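Local coordinates for protein alpha-11 giardin (Giardia intestinalis, PDB 2II2) that belongs to the annexin family, binds calcium, and is probably involved in parasite attachment to the intestinal mucosa and in cytoskeletal remodelling, at residues A252-Q255 with A256-T260; W277-M280 with R281-I284. All coordinates share one frame; numbering follows the deposited sequence.

Contact 1 of 2, residues A252-Q255 with A256-T260; sequences AYEQ and AARIT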
loop_
_atom_site.group_PDB
_atom_site.type_symbol
_atom_site.label_atom_id
_atom_site.label_comp_id
_atom_site.label_asym_id
_atom_site.label_seq_id
_atom_site.Cartn_x
_atom_site.Cartn_y
_atom_site.Cartn_z
ATOM N N ALA A 252 -6.995 -11.389 -1.042
ATOM C CA ALA A 252 -7.437 -10.429 -0.029
ATOM C C ALA A 252 -6.412 -10.362 1.115
ATOM O O ALA A 252 -6.064 -9.275 1.588
ATOM C CB ALA A 252 -8.762 -10.858 0.521
ATOM N N TYR A 253 -5.926 -11.516 1.565
ATOM C CA TYR A 253 -5.006 -11.537 2.680
ATOM C C TYR A 253 -3.630 -11.022 2.272
ATOM O O TYR A 253 -2.979 -10.298 3.047
ATOM C CB TYR A 253 -4.860 -12.952 3.254
ATOM C CG TYR A 253 -5.991 -13.415 4.138
ATOM C CD1 TYR A 253 -7.255 -13.701 3.589
ATOM C CD2 TYR A 253 -5.788 -13.636 5.510
ATOM C CE1 TYR A 253 -8.299 -14.155 4.389
ATOM C CE2 TYR A 253 -6.854 -14.112 6.326
ATOM C CZ TYR A 253 -8.081 -14.378 5.736
ATOM O OH TYR A 253 -9.116 -14.821 6.520
ATOM N N GLU A 254 -3.208 -11.364 1.053
ATOM C CA GLU A 254 -1.955 -10.834 0.526
ATOM C C GLU A 254 -1.950 -9.310 0.508
ATOM O O GLU A 254 -0.992 -8.662 0.953
ATOM C CB GLU A 254 -1.765 -11.376 -0.884
ATOM C CG GLU A 254 -0.626 -10.870 -1.661
ATOM C CD GLU A 254 -0.690 -11.305 -3.118
ATOM O OE1 GLU A 254 -1.803 -11.569 -3.656
ATOM O OE2 GLU A 254 0.392 -11.355 -3.737
ATOM N N GLN A 255 -3.004 -8.736 -0.047
ATOM C CA GLN A 255 -3.126 -7.275 -0.137
ATOM C C GLN A 255 -3.213 -6.648 1.251
ATOM O O GLN A 255 -2.503 -5.656 1.563
ATOM C CB GLN A 255 -4.356 -6.904 -0.958
ATOM C CG GLN A 255 -4.248 -7.304 -2.405
ATOM C CD GLN A 255 -5.576 -7.220 -3.105
ATOM O OE1 GLN A 255 -6.420 -6.377 -2.765
ATOM N NE2 GLN A 255 -5.731 -8.007 -4.153
ATOM N N ALA A 256 -4.038 -7.219 2.129
ATOM C CA ALA A 256 -4.189 -6.654 3.455
ATOM C C ALA A 256 -2.863 -6.703 4.230
ATOM O O ALA A 256 -2.547 -5.790 4.984
ATOM C CB ALA A 256 -5.290 -7.357 4.199
ATOM N N ALA A 257 -2.112 -7.800 4.066
ATOM C CA ALA A 257 -0.818 -7.937 4.724
ATOM C C ALA A 257 0.141 -6.842 4.257
ATOM O O ALA A 257 0.834 -6.221 5.072
ATOM C CB ALA A 257 -0.238 -9.318 4.472
ATOM N N ARG A 258 0.192 -6.599 2.948
ATOM C CA ARG A 258 1.095 -5.579 2.428
ATOM C C ARG A 258 0.727 -4.168 2.871
ATOM O O ARG A 258 1.588 -3.402 3.308
ATOM C CB ARG A 258 1.129 -5.673 0.915
ATOM C CG ARG A 258 1.961 -4.605 0.261
ATOM C CD ARG A 258 1.973 -4.692 -1.260
ATOM N NE ARG A 258 0.658 -4.504 -1.863
ATOM C CZ ARG A 258 -0.030 -5.440 -2.503
ATOM N NH1 ARG A 258 0.392 -6.707 -2.583
ATOM N NH2 ARG A 258 -1.174 -5.099 -3.055
ATOM N N ILE A 259 -0.554 -3.830 2.719
ATOM C CA ILE A 259 -1.047 -2.514 3.099
ATOM C C ILE A 259 -0.781 -2.268 4.586
ATOM O O ILE A 259 -0.318 -1.183 4.978
ATOM C CB ILE A 259 -2.532 -2.398 2.748
ATOM C CG1 ILE A 259 -2.725 -2.469 1.239
ATOM C CG2 ILE A 259 -3.115 -1.117 3.332
ATOM C CD1 ILE A 259 -4.127 -2.880 0.810
ATOM N N THR A 260 -1.084 -3.260 5.420
ATOM C CA THR A 260 -0.818 -3.130 6.846
ATOM C C THR A 260 0.671 -2.971 7.134
ATOM O O THR A 260 1.079 -2.090 7.872
ATOM C CB THR A 260 -1.353 -4.390 7.574
ATOM O OG1 THR A 260 -2.770 -4.488 7.379
ATOM C CG2 THR A 260 -1.070 -4.348 9.036
#
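The guanidinium of R258 folds back over Q255, one helical turn earlier, with NH2 3.8 Å from Q255 CG and with Q255 CA lying over one of its faces. R258 first runs extended, CG anti to the backbone N (chi1 176°), and then bends at chi3, which turns the flat group back along the helix; its plane stands 31° from that of the Q255 amide. The charge is met by D99, which forms a salt bridge with R258 NE, whereas the carboxylate of E254 stays farther off, OE2 4.8 Å from NH1. I259 lays CG1 and CD1 against Q255 O, CG1 at 3.2 Å, beside the nearly straight bond that I259 N gives to the same oxygen (2.9 Å). At the next residue, A256 O is gripped twice, by T260 N and by T260 OG1 (2.7 Å), from opposite faces of its plane; OG1 also bonds to W306 NE1. These are i to i+3 and i to i+4 contacts within helix 249-263, and its neighbours enclose them: helix 94-102 takes R258, helix 232-244 receives Q255 and I259, and helix 298-306 packs on A256, A257 and T260.

Contact 2 of 2, residues W277-M280 with R281-I284; sequences WGVM and RDDI. With SO4 (sulfate ion), chain C.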
loop_
_atom_site.group_PDB
_atom_site.type_symbol
_atom_site.label_atom_id
_atom_site.label_comp_id
_atom_site.label_asym_id
_atom_site.label_seq_id
_atom_site.Cartn_x
_atom_site.Cartn_y
_atom_site.Cartn_z
ATOM N N TRP A 277 -17.009 2.967 4.824
ATOM C CA TRP A 277 -17.361 1.596 4.419
ATOM C C TRP A 277 -17.773 0.703 5.580
ATOM O O TRP A 277 -18.480 -0.287 5.424
ATOM C CB TRP A 277 -16.185 0.986 3.665
ATOM C CG TRP A 277 -15.907 1.713 2.385
ATOM C CD1 TRP A 277 -16.727 1.766 1.305
ATOM C CD2 TRP A 277 -14.758 2.505 2.060
ATOM N NE1 TRP A 277 -16.165 2.536 0.318
ATOM C CE2 TRP A 277 -14.951 2.995 0.749
ATOM C CE3 TRP A 277 -13.574 2.832 2.744
ATOM C CZ2 TRP A 277 -14.022 3.822 0.114
ATOM C CZ3 TRP A 277 -12.658 3.643 2.113
ATOM C CH2 TRP A 277 -12.876 4.123 0.804
ATOM N N GLY A 278 -17.295 1.042 6.758
ATOM C CA GLY A 278 -17.588 0.268 7.933
ATOM C C GLY A 278 -16.631 0.660 9.010
ATOM O O GLY A 278 -15.851 1.611 8.859
ATOM N N VAL A 279 -16.718 -0.047 10.119
ATOM C CA VAL A 279 -15.801 0.158 11.208
ATOM C C VAL A 279 -14.595 -0.731 10.904
ATOM O O VAL A 279 -14.726 -1.960 10.818
ATOM C CB VAL A 279 -16.439 -0.204 12.569
ATOM C CG1 VAL A 279 -15.443 0.019 13.679
ATOM C CG2 VAL A 279 -17.704 0.644 12.829
ATOM N N MET A 280 -13.414 -0.127 10.708
ATOM C CA MET A 280 -12.252 -0.916 10.288
ATOM C C MET A 280 -11.958 -2.065 11.239
ATOM O O MET A 280 -11.689 -3.168 10.796
ATOM C CB MET A 280 -11.030 -0.016 10.112
ATOM C CG MET A 280 -9.884 -0.678 9.377
ATOM S SD MET A 280 -8.574 0.546 9.056
ATOM C CE MET A 280 -7.229 -0.557 8.620
ATOM N N ARG A 281 -11.981 -1.804 12.545
ATOM C CA ARG A 281 -11.752 -2.855 13.512
ATOM C C ARG A 281 -12.743 -4.005 13.331
ATOM O O ARG A 281 -12.354 -5.165 13.318
ATOM C CB ARG A 281 -11.830 -2.292 14.932
ATOM C CG ARG A 281 -11.794 -3.354 16.028
ATOM C CD ARG A 281 -11.984 -2.781 17.438
ATOM N NE ARG A 281 -10.885 -1.909 17.836
ATOM C CZ ARG A 281 -11.023 -0.659 18.270
ATOM N NH1 ARG A 281 -12.230 -0.104 18.386
ATOM N NH2 ARG A 281 -9.949 0.029 18.606
ATOM N N ASP A 282 -14.021 -3.673 13.208
ATOM C CA ASP A 282 -15.051 -4.703 13.079
ATOM C C ASP A 282 -14.909 -5.505 11.779
ATOM O O ASP A 282 -15.148 -6.713 11.742
ATOM C CB ASP A 282 -16.456 -4.086 13.147
ATOM C CG ASP A 282 -16.726 -3.336 14.466
ATOM O OD1 ASP A 282 -15.969 -3.497 15.453
ATOM O OD2 ASP A 282 -17.720 -2.577 14.494
ATOM N N ASP A 283 -14.521 -4.834 10.703
ATOM C CA ASP A 283 -14.389 -5.504 9.428
ATOM C C ASP A 283 -13.156 -6.398 9.348
ATOM O O ASP A 283 -13.184 -7.459 8.713
ATOM C CB ASP A 283 -14.401 -4.511 8.286
ATOM C CG ASP A 283 -15.787 -3.954 8.000
ATOM O OD1 ASP A 283 -16.758 -4.290 8.715
ATOM O OD2 ASP A 283 -15.879 -3.170 7.033
ATOM N N ILE A 284 -12.075 -6.018 10.015
ATOM C CA ILE A 284 -10.934 -6.910 10.105
ATOM C C ILE A 284 -11.352 -8.203 10.820
ATOM O O ILE A 284 -11.050 -9.314 10.363
ATOM C CB ILE A 284 -9.746 -6.208 10.819
ATOM C CG1 ILE A 284 -9.138 -5.116 9.905
ATOM C CG2 ILE A 284 -8.693 -7.225 11.186
ATOM C CD1 ILE A 284 -8.255 -4.077 10.617
HETATM S S SO4 C . -17.989 1.615 -2.336
HETATM O O1 SO4 C . -18.637 1.115 -3.544
HETATM O O2 SO4 C . -18.695 1.092 -1.170
HETATM O O3 SO4 C . -16.598 1.172 -2.306
HETATM O O4 SO4 C . -18.034 3.075 -2.315
HETATM O O HOH W 1 -18.403 -2.478 9.906
#
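M280 and I284 form the close-packed part of this helix start: M280 CG lies 4.0 Å from I284 CD1, and both are buried against F240 of helix 232-244 and L308. With CG anti to the backbone N (chi1 -166°), the extended M280 chain passes beside I284, which rests CG1 on M280 O, the acceptor for I284 N (3.0 Å). The other side of the turn faces solvent. V279, at the N-cap position, accepts from D283 N through its carbonyl oxygen (2.9 Å), and its exposed side chain meets the D282 carboxylate, whose OD2 lies 3.3 Å from V279 CB. A water spans the loop and the first turn, accepting from V279 N and donating to D283 OD1 at 2.7 Å; D283 OD2 bonds to the hydroxyl of Y274. Farther out, W277 NE1 makes two weak hydrogen bonds to a sulfate, probably from the crystallisation liquor, to O3 at 3.0 Å and to O4, while its ring stacks with H241. Two acidic side chains in the first turn would probably interact favourably with the helix dipole, and D283, tied to both water and tyrosine, links this turn to the preceding loop and helix 270-274.

Overall arrangement
Both contacts are local and both lie within the range of the annexin domain, but at different depths: contact 1 is in the middle of helix 249-263, its centre about 8 Å from that of the chain, and contact 2, its centre about 18 Å out, lies where a loop enters helix 280-287. Their centres are 15 Å apart and they do not touch. Helices 232-244 and 298-306 pack on both. Inside, polar ends are met by protein groups, as in the R258–D99 salt bridge; at the surface, water and a sulfate take part. Contact 1 also lies nearer the calcium site of this protein, unoccupied in this model, with the A257 side chain about 8 Å from that of E66.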